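Local coordinates for protein UDP-L-Rhamnose Synthase (Acanthamoeba polyphaga mimivirus, PDB 7JID) that makes UDP-L-rhamnose, probably by NADPH-dependent reduction of a UDP-linked keto-deoxy sugar on a Rossmann-type fold, at residues Ile176-Ile179 with Leu180-Arg184; Gly220-Ser223 with His224-Leu228; Glu242-Arg246 with Glu247-Ala251. One frame throughout, in Å; residues are numbered along the deposited sequence.

Contact 1: residues Ile176-Ile179 with Leu180-Arg184. With AWU ([[(2~{R},3~{S},4~{R},5~{R})-5-[2,4-bis(oxidanylidene)pyrimidin-1-yl]-3,4-bis(oxidanyl)oxolan-2-yl]methoxy-oxidanyl-phosphoryl] [(2~{R},3~{R},4~{R},5~{R},6~{S})-6-methyl-3,4,5-tris(oxidanyl)oxan-2-yl] hydrogen phosphate), chain C; EDO (1,2-ethanediol), chain I.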
loop_
_atom_site.group_PDB
_atom_site.type_symbol
_atom_site.label_atom_id
_atom_site.label_comp_id
_atom_site.label_asym_id
_atom_site.label_seq_id
_atom_site.Cartn_x
_atom_site.Cartn_y
_atom_site.Cartn_z
ATOM N N ILE A 176 28.842 -3.763 2.765
ATOM C CA ILE A 176 30.235 -3.680 3.278
ATOM C C ILE A 176 30.741 -2.253 3.062
ATOM O O ILE A 176 31.299 -1.676 4.034
ATOM C CB ILE A 176 31.148 -4.729 2.638
ATOM C CG1 ILE A 176 30.711 -6.138 3.045
ATOM C CG2 ILE A 176 32.601 -4.441 2.972
ATOM C CD1 ILE A 176 31.639 -7.251 2.603
ATOM N N THR A 177 30.527 -1.671 1.883
ATOM C CA THR A 177 30.947 -0.253 1.650
ATOM C C THR A 177 30.322 0.629 2.732
ATOM O O THR A 177 31.015 1.526 3.319
ATOM C CB THR A 177 30.561 0.247 0.255
ATOM O OG1 THR A 177 30.993 -0.764 -0.654
ATOM C CG2 THR A 177 31.206 1.582 -0.061
ATOM N N LYS A 178 29.034 0.449 2.958
ATOM C CA LYS A 178 28.312 1.286 3.937
ATOM C C LYS A 178 28.940 1.101 5.315
ATOM O O LYS A 178 29.271 2.140 5.935
ATOM C CB LYS A 178 26.804 0.988 3.885
ATOM C CG LYS A 178 26.185 1.565 2.619
ATOM C CD LYS A 178 24.708 1.726 2.620
ATOM C CE LYS A 178 24.031 0.392 2.662
ATOM N NZ LYS A 178 22.565 0.560 2.792
ATOM N N ILE A 179 29.128 -0.131 5.802
ATOM C CA ILE A 179 29.532 -0.273 7.230
ATOM C C ILE A 179 30.982 0.198 7.396
ATOM O O ILE A 179 31.277 0.730 8.478
ATOM C CB ILE A 179 29.244 -1.666 7.816
ATOM C CG1 ILE A 179 30.100 -2.771 7.192
ATOM C CG2 ILE A 179 27.753 -1.925 7.745
ATOM C CD1 ILE A 179 30.092 -4.064 7.976
ATOM N N LEU A 180 31.810 0.147 6.345
ATOM C CA LEU A 180 33.188 0.685 6.391
ATOM C C LEU A 180 33.109 2.198 6.592
ATOM O O LEU A 180 34.046 2.756 7.204
ATOM C CB LEU A 180 33.962 0.333 5.125
ATOM C CG LEU A 180 34.542 -1.077 5.076
ATOM C CD1 LEU A 180 35.045 -1.406 3.679
ATOM C CD2 LEU A 180 35.647 -1.276 6.109
ATOM N N SER A 181 32.016 2.829 6.175
ATOM C CA SER A 181 31.884 4.314 6.157
ATOM C C SER A 181 31.341 4.813 7.494
ATOM O O SER A 181 31.410 6.039 7.736
ATOM C CB SER A 181 31.034 4.785 4.995
ATOM O OG SER A 181 29.648 4.658 5.287
ATOM N N TYR A 182 30.798 3.938 8.334
ATOM C CA TYR A 182 29.995 4.353 9.509
ATOM C C TYR A 182 30.922 4.510 10.723
ATOM O O TYR A 182 31.698 3.595 11.008
ATOM C CB TYR A 182 28.847 3.369 9.779
ATOM C CG TYR A 182 27.712 3.408 8.780
ATOM C CD1 TYR A 182 27.384 4.557 8.078
ATOM C CD2 TYR A 182 26.934 2.279 8.548
ATOM C CE1 TYR A 182 26.349 4.577 7.149
ATOM C CE2 TYR A 182 25.920 2.281 7.604
ATOM C CZ TYR A 182 25.592 3.437 6.917
ATOM O OH TYR A 182 24.564 3.491 5.991
ATOM N N SER A 183 30.860 5.676 11.368
ATOM C CA SER A 183 31.620 6.033 12.599
ATOM C C SER A 183 31.379 5.001 13.698
ATOM O O SER A 183 32.339 4.677 14.411
ATOM C CB SER A 183 31.250 7.412 13.089
ATOM O OG SER A 183 31.628 8.390 12.122
ATOM N N ARG A 184 30.136 4.553 13.874
ATOM C CA ARG A 184 29.764 3.575 14.914
ATOM C C ARG A 184 28.969 2.440 14.260
ATOM O O ARG A 184 28.163 2.734 13.342
ATOM C CB ARG A 184 28.973 4.234 16.053
ATOM C CG ARG A 184 29.775 5.288 16.807
ATOM C CD ARG A 184 29.182 5.581 18.178
ATOM N NE ARG A 184 27.960 6.319 17.991
ATOM C CZ ARG A 184 26.991 6.485 18.889
ATOM N NH1 ARG A 184 27.036 5.944 20.091
ATOM N NH2 ARG A 184 25.941 7.193 18.533
HETATM P PA AWU C . 21.641 1.340 6.277
HETATM O O1A AWU C . 20.845 2.363 6.996
HETATM O O2A AWU C . 22.910 1.780 5.569
HETATM O O3A AWU C . 20.928 0.565 5.033
HETATM P PB AWU C . 19.310 0.355 4.794
HETATM O O1B AWU C . 18.539 -0.219 6.008
HETATM O O2B AWU C . 18.766 1.623 4.100
HETATM O O3B AWU C . 19.426 -0.850 3.748
HETATM C "C5'" AWU C . 16.936 -2.143 1.453
HETATM O "O5'" AWU C . 18.079 -1.501 1.984
HETATM C "C4'" AWU C . 17.083 -3.648 1.600
HETATM O "O4'" AWU C . 15.870 -4.341 1.232
HETATM C "C3'" AWU C . 17.391 -3.963 3.027
HETATM O "O3'" AWU C . 17.809 -5.300 3.090
HETATM C "C2'" AWU C . 18.557 -3.153 3.583
HETATM C "C1'" AWU C . 18.427 -1.725 3.286
HETATM N N1 AWU C . 24.372 0.872 10.668
HETATM C C2 AWU C . 25.369 1.021 11.616
HETATM O O2 AWU C . 25.957 0.016 12.066
HETATM N N3 AWU C . 25.780 2.290 11.934
HETATM C C4 AWU C . 25.139 3.393 11.464
HETATM O O4 AWU C . 25.606 4.545 11.795
HETATM C C5 AWU C . 24.148 3.241 10.493
HETATM C C6 AWU C . 23.690 1.967 10.174
HETATM C C1C AWU C . 23.906 -0.488 10.272
HETATM C C2C AWU C . 22.397 -0.730 10.287
HETATM C C3C AWU C . 22.245 -1.836 9.212
HETATM C C4C AWU C . 23.347 -1.479 8.267
HETATM C C5C AWU C . 22.906 -0.865 6.955
HETATM C "C6'" AWU C . 16.887 -1.697 -0.007
HETATM O "O2'" AWU C . 19.722 -3.544 2.886
HETATM O O2C AWU C . 22.027 -1.192 11.561
HETATM O O3C AWU C . 22.569 -3.107 9.746
HETATM O O4C AWU C . 24.183 -0.510 8.887
HETATM O O5C AWU C . 21.997 0.207 7.293
HETATM C C1 EDO I . 33.909 1.213 10.492
HETATM O O1 EDO I . 33.770 2.264 11.435
HETATM C C2 EDO I . 35.351 0.931 10.215
HETATM O O2 EDO I . 35.859 1.695 9.126
#

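Contact 2: residues Gly220-Ser223 with His224-Leu228. With AWU ([[(2~{R},3~{S},4~{R},5~{R})-5-[2,4-bis(oxidanylidene)pyrimidin-1-yl]-3,4-bis(oxidanyl)oxolan-2-yl]methoxy-oxidanyl-phosphoryl] [(2~{R},3~{R},4~{R},5~{R},6~{S})-6-methyl-3,4,5-tris(oxidanyl)oxan-2-yl] hydrogen phosphate), chain C.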
loop_
_atom_site.group_PDB
_atom_site.type_symbol
_atom_site.label_atom_id
_atom_site.label_comp_id
_atom_site.label_asym_id
_atom_site.label_seq_id
_atom_site.Cartn_x
_atom_site.Cartn_y
_atom_site.Cartn_z
ATOM N N GLY A 220 22.584 -19.013 6.785
ATOM C CA GLY A 220 23.217 -18.661 8.059
ATOM C C GLY A 220 23.309 -17.166 8.314
ATOM O O GLY A 220 22.702 -16.335 7.613
ATOM N N LEU A 221 23.945 -16.846 9.433
ATOM C CA LEU A 221 24.047 -15.491 10.001
ATOM C C LEU A 221 25.471 -15.006 10.052
ATOM O O LEU A 221 26.384 -15.809 10.337
ATOM C CB LEU A 221 23.484 -15.551 11.425
ATOM C CG LEU A 221 21.994 -15.816 11.563
ATOM C CD1 LEU A 221 21.644 -16.009 13.042
ATOM C CD2 LEU A 221 21.168 -14.699 10.906
ATOM N N VAL A 222 25.656 -13.724 9.816
ATOM C CA VAL A 222 26.939 -13.036 10.006
ATOM C C VAL A 222 26.640 -11.706 10.667
ATOM O O VAL A 222 25.585 -11.095 10.426
ATOM C CB VAL A 222 27.703 -12.866 8.683
ATOM C CG1 VAL A 222 27.011 -11.866 7.755
ATOM C CG2 VAL A 222 29.163 -12.558 8.950
ATOM N N SER A 223 27.572 -11.233 11.464
ATOM C CA SER A 223 27.444 -9.900 12.100
ATOM C C SER A 223 28.363 -8.904 11.430
ATOM O O SER A 223 29.350 -9.283 10.797
ATOM C CB SER A 223 27.731 -9.922 13.570
ATOM O OG SER A 223 29.105 -10.162 13.768
ATOM N N HIS A 224 28.071 -7.654 11.687
ATOM C CA HIS A 224 28.924 -6.526 11.238
ATOM C C HIS A 224 30.331 -6.756 11.804
ATOM O O HIS A 224 31.309 -6.540 11.090
ATOM C CB HIS A 224 28.332 -5.207 11.708
ATOM C CG HIS A 224 26.884 -4.990 11.425
ATOM N ND1 HIS A 224 25.891 -5.874 11.852
ATOM C CD2 HIS A 224 26.253 -3.987 10.790
ATOM C CE1 HIS A 224 24.711 -5.388 11.496
ATOM N NE2 HIS A 224 24.912 -4.264 10.831
ATOM N N ASN A 225 30.428 -7.126 13.076
ATOM C CA ASN A 225 31.753 -7.336 13.681
ATOM C C ASN A 225 32.483 -8.460 12.976
ATOM O O ASN A 225 33.700 -8.335 12.787
ATOM C CB ASN A 225 31.630 -7.588 15.173
ATOM C CG ASN A 225 31.389 -6.342 15.987
ATOM O OD1 ASN A 225 31.386 -5.224 15.479
ATOM N ND2 ASN A 225 31.120 -6.573 17.261
ATOM N N GLU A 226 31.805 -9.545 12.611
ATOM C CA GLU A 226 32.528 -10.656 11.940
ATOM C C GLU A 226 33.076 -10.169 10.588
ATOM O O GLU A 226 34.215 -10.514 10.226
ATOM C CB GLU A 226 31.655 -11.882 11.701
ATOM C CG GLU A 226 31.368 -12.698 12.931
ATOM C CD GLU A 226 30.318 -13.746 12.664
ATOM O OE1 GLU A 226 29.213 -13.338 12.374
ATOM O OE2 GLU A 226 30.613 -14.946 12.751
ATOM N N ILE A 227 32.300 -9.365 9.851
ATOM C CA ILE A 227 32.705 -8.833 8.527
ATOM C C ILE A 227 33.889 -7.878 8.699
ATOM O O ILE A 227 34.902 -8.077 8.002
ATOM C CB ILE A 227 31.548 -8.120 7.806
ATOM C CG1 ILE A 227 30.456 -9.117 7.449
ATOM C CG2 ILE A 227 32.093 -7.403 6.560
ATOM C CD1 ILE A 227 29.188 -8.430 7.069
ATOM N N LEU A 228 33.823 -6.958 9.646
ATOM C CA LEU A 228 34.916 -5.968 9.804
ATOM C C LEU A 228 36.153 -6.730 10.280
ATOM O O LEU A 228 37.222 -6.342 9.889
ATOM C CB LEU A 228 34.500 -4.853 10.759
ATOM C CG LEU A 228 33.421 -3.961 10.163
ATOM C CD1 LEU A 228 32.765 -3.117 11.236
ATOM C CD2 LEU A 228 33.977 -3.110 9.026
HETATM P PA AWU C . 21.641 1.340 6.277
HETATM O O1A AWU C . 20.845 2.363 6.996
HETATM O O2A AWU C . 22.910 1.780 5.569
HETATM O O3A AWU C . 20.928 0.565 5.033
HETATM P PB AWU C . 19.310 0.355 4.794
HETATM O O1B AWU C . 18.539 -0.219 6.008
HETATM O O2B AWU C . 18.766 1.623 4.100
HETATM O O3B AWU C . 19.426 -0.850 3.748
HETATM C "C5'" AWU C . 16.936 -2.143 1.453
HETATM O "O5'" AWU C . 18.079 -1.501 1.984
HETATM C "C4'" AWU C . 17.083 -3.648 1.600
HETATM O "O4'" AWU C . 15.870 -4.341 1.232
HETATM C "C3'" AWU C . 17.391 -3.963 3.027
HETATM O "O3'" AWU C . 17.809 -5.300 3.090
HETATM C "C2'" AWU C . 18.557 -3.153 3.583
HETATM C "C1'" AWU C . 18.427 -1.725 3.286
HETATM N N1 AWU C . 24.372 0.872 10.668
HETATM C C2 AWU C . 25.369 1.021 11.616
HETATM O O2 AWU C . 25.957 0.016 12.066
HETATM N N3 AWU C . 25.780 2.290 11.934
HETATM C C4 AWU C . 25.139 3.393 11.464
HETATM O O4 AWU C . 25.606 4.545 11.795
HETATM C C5 AWU C . 24.148 3.241 10.493
HETATM C C6 AWU C . 23.690 1.967 10.174
HETATM C C1C AWU C . 23.906 -0.488 10.272
HETATM C C2C AWU C . 22.397 -0.730 10.287
HETATM C C3C AWU C . 22.245 -1.836 9.212
HETATM C C4C AWU C . 23.347 -1.479 8.267
HETATM C C5C AWU C . 22.906 -0.865 6.955
HETATM C "C6'" AWU C . 16.887 -1.697 -0.007
HETATM O "O2'" AWU C . 19.722 -3.544 2.886
HETATM O O2C AWU C . 22.027 -1.192 11.561
HETATM O O3C AWU C . 22.569 -3.107 9.746
HETATM O O4C AWU C . 24.183 -0.510 8.887
HETATM O O5C AWU C . 21.997 0.207 7.293
#

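Contact 3: residues Glu242-Arg246 with Glu247-Ala251. With AWU ([[(2~{R},3~{S},4~{R},5~{R})-5-[2,4-bis(oxidanylidene)pyrimidin-1-yl]-3,4-bis(oxidanyl)oxolan-2-yl]methoxy-oxidanyl-phosphoryl] [(2~{R},3~{R},4~{R},5~{R},6~{S})-6-methyl-3,4,5-tris(oxidanyl)oxan-2-yl] hydrogen phosphate), chain C; EDO (1,2-ethanediol), chain J.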
loop_
_atom_site.group_PDB
_atom_site.type_symbol
_atom_site.label_atom_id
_atom_site.label_comp_id
_atom_site.label_asym_id
_atom_site.label_seq_id
_atom_site.Cartn_x
_atom_site.Cartn_y
_atom_site.Cartn_z
ATOM N N GLU A 242 34.217 1.562 16.457
ATOM C CA GLU A 242 33.425 1.704 17.694
ATOM C C GLU A 242 32.080 0.994 17.519
ATOM O O GLU A 242 31.466 1.139 16.447
ATOM C CB GLU A 242 33.213 3.191 17.975
ATOM C CG GLU A 242 32.479 3.458 19.272
ATOM C CD GLU A 242 32.428 4.932 19.661
ATOM O OE1 GLU A 242 31.776 5.238 20.662
ATOM O OE2 GLU A 242 33.044 5.773 18.959
ATOM N N ASN A 243 31.658 0.245 18.527
ATOM C CA ASN A 243 30.322 -0.401 18.538
ATOM C C ASN A 243 29.335 0.525 19.231
ATOM O O ASN A 243 29.775 1.382 20.075
ATOM C CB ASN A 243 30.339 -1.772 19.192
ATOM C CG ASN A 243 30.895 -2.823 18.253
ATOM O OD1 ASN A 243 31.862 -3.477 18.605
ATOM N ND2 ASN A 243 30.313 -2.988 17.069
ATOM N N MET A 244 28.081 0.420 18.843
ATOM C CA MET A 244 26.959 1.061 19.553
ATOM C C MET A 244 25.823 0.065 19.633
ATOM O O MET A 244 25.745 -0.876 18.794
ATOM C CB MET A 244 26.507 2.347 18.852
ATOM C CG MET A 244 25.927 2.136 17.451
ATOM S SD MET A 244 25.190 3.656 16.874
ATOM C CE MET A 244 24.943 3.230 15.143
ATOM N N SER A 245 24.914 0.290 20.563
ATOM C CA SER A 245 23.737 -0.573 20.801
ATOM C C SER A 245 22.610 -0.201 19.815
ATOM O O SER A 245 22.717 0.829 19.162
ATOM C CB SER A 245 23.240 -0.392 22.213
ATOM O OG SER A 245 22.690 0.904 22.362
ATOM N N ARG A 246 21.644 -1.098 19.665
ATOM C CA ARG A 246 20.371 -0.862 18.908
ATOM C C ARG A 246 19.707 0.449 19.353
ATOM O O ARG A 246 19.242 1.203 18.505
ATOM C CB ARG A 246 19.465 -2.070 19.170
ATOM C CG ARG A 246 18.140 -2.019 18.439
ATOM C CD ARG A 246 18.264 -2.561 17.049
ATOM N NE ARG A 246 16.922 -2.673 16.454
ATOM C CZ ARG A 246 16.198 -3.779 16.365
ATOM N NH1 ARG A 246 16.594 -4.933 16.887
ATOM N NH2 ARG A 246 15.027 -3.715 15.763
ATOM N N GLU A 247 19.679 0.703 20.675
ATOM C CA GLU A 247 19.043 1.907 21.290
ATOM C C GLU A 247 19.849 3.164 20.928
ATOM O O GLU A 247 19.236 4.183 20.559
ATOM C CB GLU A 247 18.944 1.672 22.803
ATOM C CG GLU A 247 18.028 0.522 23.203
ATOM C CD GLU A 247 18.508 -0.912 22.930
ATOM O OE1 GLU A 247 19.763 -1.185 23.005
ATOM O OE2 GLU A 247 17.627 -1.759 22.537
ATOM N N GLN A 248 21.175 3.126 21.022
ATOM C CA GLN A 248 22.041 4.247 20.575
ATOM C C GLN A 248 21.776 4.539 19.095
ATOM O O GLN A 248 21.685 5.722 18.715
ATOM C CB GLN A 248 23.515 3.919 20.788
ATOM C CG GLN A 248 23.983 4.184 22.213
ATOM C CD GLN A 248 25.383 3.646 22.411
ATOM O OE1 GLN A 248 25.630 2.460 22.227
ATOM N NE2 GLN A 248 26.331 4.527 22.734
ATOM N N GLN A 249 21.686 3.477 18.271
ATOM C CA GLN A 249 21.463 3.665 16.821
ATOM C C GLN A 249 20.080 4.291 16.571
ATOM O O GLN A 249 20.008 5.164 15.723
ATOM C CB GLN A 249 21.565 2.311 16.118
ATOM C CG GLN A 249 21.408 2.422 14.610
ATOM C CD GLN A 249 21.349 1.062 13.942
ATOM O OE1 GLN A 249 20.402 0.279 14.125
ATOM N NE2 GLN A 249 22.423 0.736 13.257
ATOM N N LEU A 250 19.043 3.806 17.235
ATOM C CA LEU A 250 17.650 4.283 17.033
ATOM C C LEU A 250 17.637 5.800 17.219
ATOM O O LEU A 250 16.890 6.479 16.526
ATOM C CB LEU A 250 16.705 3.567 17.996
ATOM C CG LEU A 250 15.216 3.851 17.772
ATOM C CD1 LEU A 250 14.781 3.361 16.402
ATOM C CD2 LEU A 250 14.385 3.169 18.841
ATOM N N ALA A 251 18.440 6.325 18.157
ATOM C CA ALA A 251 18.403 7.763 18.492
ATOM C C ALA A 251 18.982 8.639 17.383
ATOM O O ALA A 251 18.579 9.828 17.284
ATOM C CB ALA A 251 19.120 7.986 19.795
HETATM P PA AWU C . 21.641 1.340 6.277
HETATM O O1A AWU C . 20.845 2.363 6.996
HETATM O O2A AWU C . 22.910 1.780 5.569
HETATM O O3A AWU C . 20.928 0.565 5.033
HETATM P PB AWU C . 19.310 0.355 4.794
HETATM O O1B AWU C . 18.539 -0.219 6.008
HETATM O O2B AWU C . 18.766 1.623 4.100
HETATM O O3B AWU C . 19.426 -0.850 3.748
HETATM C "C5'" AWU C . 16.936 -2.143 1.453
HETATM O "O5'" AWU C . 18.079 -1.501 1.984
HETATM C "C4'" AWU C . 17.083 -3.648 1.600
HETATM O "O4'" AWU C . 15.870 -4.341 1.232
HETATM C "C3'" AWU C . 17.391 -3.963 3.027
HETATM O "O3'" AWU C . 17.809 -5.300 3.090
HETATM C "C2'" AWU C . 18.557 -3.153 3.583
HETATM C "C1'" AWU C . 18.427 -1.725 3.286
HETATM N N1 AWU C . 24.372 0.872 10.668
HETATM C C2 AWU C . 25.369 1.021 11.616
HETATM O O2 AWU C . 25.957 0.016 12.066
HETATM N N3 AWU C . 25.780 2.290 11.934
HETATM C C4 AWU C . 25.139 3.393 11.464
HETATM O O4 AWU C . 25.606 4.545 11.795
HETATM C C5 AWU C . 24.148 3.241 10.493
HETATM C C6 AWU C . 23.690 1.967 10.174
HETATM C C1C AWU C . 23.906 -0.488 10.272
HETATM C C2C AWU C . 22.397 -0.730 10.287
HETATM C C3C AWU C . 22.245 -1.836 9.212
HETATM C C4C AWU C . 23.347 -1.479 8.267
HETATM C C5C AWU C . 22.906 -0.865 6.955
HETATM C "C6'" AWU C . 16.887 -1.697 -0.007
HETATM O "O2'" AWU C . 19.722 -3.544 2.886
HETATM O O2C AWU C . 22.027 -1.192 11.561
HETATM O O3C AWU C . 22.569 -3.107 9.746
HETATM O O4C AWU C . 24.183 -0.510 8.887
HETATM O O5C AWU C . 21.997 0.207 7.293
HETATM C C1 EDO J . 22.601 -4.719 19.977
HETATM O O1 EDO J . 22.198 -3.662 20.820
HETATM C C2 EDO J . 23.865 -4.477 19.193
HETATM O O2 EDO J . 25.086 -4.599 19.895
HETATM O O HOH W 1 29.103 3.701 21.177
#

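Contact 1: residues Ile176-Ile179 with Leu180-Arg184
Lys178 and Tyr182 lie side by side, four residues apart with Tyr182 just past the helix, and both reach the bound UDP-rhamnose. The carbonyl oxygen of Lys178 is gripped twice by Ser181. Ser181 OG donates to Lys178 O at 2.6 Å, in the carbonyl plane and on a lone pair. Ser181 N donates to the same Lys178 O at 2.8 Å, but from above that plane. With chi1 at 81°, the serine hydroxyl stands between its own backbone N and carbonyl carbon and turns back toward the preceding turn.

Lys178 O also sits 3.4 Å above the centre of the Tyr182 ring. The opposite face of that ring meets the uracil, with AWU C5 3.5 Å above the plane and offset toward the rim. The ring thus lies between a peptide oxygen and the base. Its hydroxyl is bonded to the alpha-phosphate; the modelled Tyr182 OH to AWU O2A distance of 2.4 Å is very short and its exact value doubtful.

The Lys178 chain bends at chi3 (-67°), and its amine has two acceptors. Lys178 NZ donates to the bridging AWU O3A at 2.8 Å and to AWU O2A at 3.1 Å. Its positive charge would be expected to offset some of the diphosphate's negative charge. The imide N-H of the uracil is satisfied by backbone: AWU N3 donates to Arg184 O at 2.8 Å, nearly straight at 170°. Further up the helix, Ile176 O accepts from Leu180 N, and Tyr182 N donates to Ile179 O. The Thr177 hydroxyl is bonded to Gln170 and to the amide of Asn171.

Ile176, Ile179 and Leu180 pack on helix 224-234, through Ile227, Ile231 and Leu228. Beyond Tyr182 the chain runs into strand 184-185, which pairs in parallel with strand 242-243.

Contact 2: residues Gly220-Ser223 with His224-Leu228
Ser223 is where the chain passes from an extended run into helix 224-234. Val222 is still extended, with phi/psi of -137/149°, whereas His224 is already helical. The first turn closes with Ile227 N donating to Ser223 O at 3.1 Å. Val222 also has backbone bonds to Asn190.

The Ser223 hydroxyl lies between its own N and carbonyl carbon (chi1 69°), which brings it over the open end of the helix. There Ser223 OG accepts from Glu226 N at 3.0 Å. The Glu226 side chain, extended beyond CG, returns the favour: Ser223 N donates to Glu226 OE1 at 2.8 Å, on the anti lone pair. The two reciprocal bonds make a capping box with Ser223 as N-cap. The residues flanking it form a hydrophobic staple, in which Val222 and Ile227 cross at about a right angle and Val222 CG2 lies 4.0 Å from Ile227 CG1. Val222 CG2 also comes within 3.8 Å of Glu226 CB. Val222 and Ile227 both continue into packing against helix 277-287.

His224, the first residue of the helix, turns away from the cap toward the nucleotide. Its NE2 is 2.8 Å from AWU O3C, the ribose 3'-hydroxyl, and either could be the donor. The hydroxyl meets the imidazole at its edge, near the ring plane. Phe175 and Ile179 of helix 175-181 also touch this ring. Asn225 faces elsewhere: its OD1 accepts from Trp241 NE1, and its backbone N is bonded to Ser187 OG.

Contact 3: residues Glu242-Arg246 with Glu247-Ala251
Met244 and Gln249 cross at about a right angle. The methionine runs across the start of the glutamine's side chain, with Met244 SD 3.7 Å from Gln249 CA and Met244 CE 3.6 Å from Gln249 CB. Met244 is extended beyond CG and its methyl group lies against the uracil, Met244 CE being 3.4 Å from AWU N3. Gln249 reaches the ribose instead. With CG opposite the backbone N (chi1 -177°) and the rest of the chain extended, Gln249 NE2 donates to the ribose 2'-hydroxyl, AWU O2C, at 2.6 Å.

Gln248 leaves the helix on another side and folds back to Ser245. Ser245 N donates to Gln248 OE1 at 2.8 Å, from a position tilted 21° out of the amide carbonyl plane. In exchange Gln248 N donates to Ser245 OG at 3.0 Å, almost straight at 170°. A water donates to Glu242 OE1 and to Asn243 O, and weakly accepts from Gln248 NE2. It joins the other end of this amide to the short strand 242-243.

Arg246 and Glu247 also cross at about a right angle, but their charged atoms do not meet. The guanidinium goes instead to salt bridges with Glu114 and Asp256. Arg246 N donates to a bound 1,2-ethanediol, Arg246 N to EDO O1 being 2.9 Å. The reciprocal bonds of Ser245 and Gln248 are those of a capping box, here starting the short helix whose Gln249, with Met244 just before the cap, lines the uridine end of the UDP-rhamnose pocket.

How the contacts relate
From the N terminus, contact 1 comes first, on helix 175-181 and the run into strand 184-185. Contact 2 follows, in the loop after strand 212-215 of the Rossmann sheet and the start of helix 224-234. Contact 3 comes last, from strand 242-243 into helix 246-252. All three are local turns in series; none closes a long loop, and none nests in or crosses another. They meet in space. Contacts 1 and 2 pack through Leu180 on Leu228 and Ile176 on Ile227. Contacts 1 and 3 join through the paired strands 184-185 and 242-243. Asn225 OD1 and Asn243 ND2 link contacts 2 and 3. All three touch the ligand's uridine, and contact 1 also reaches the diphosphate.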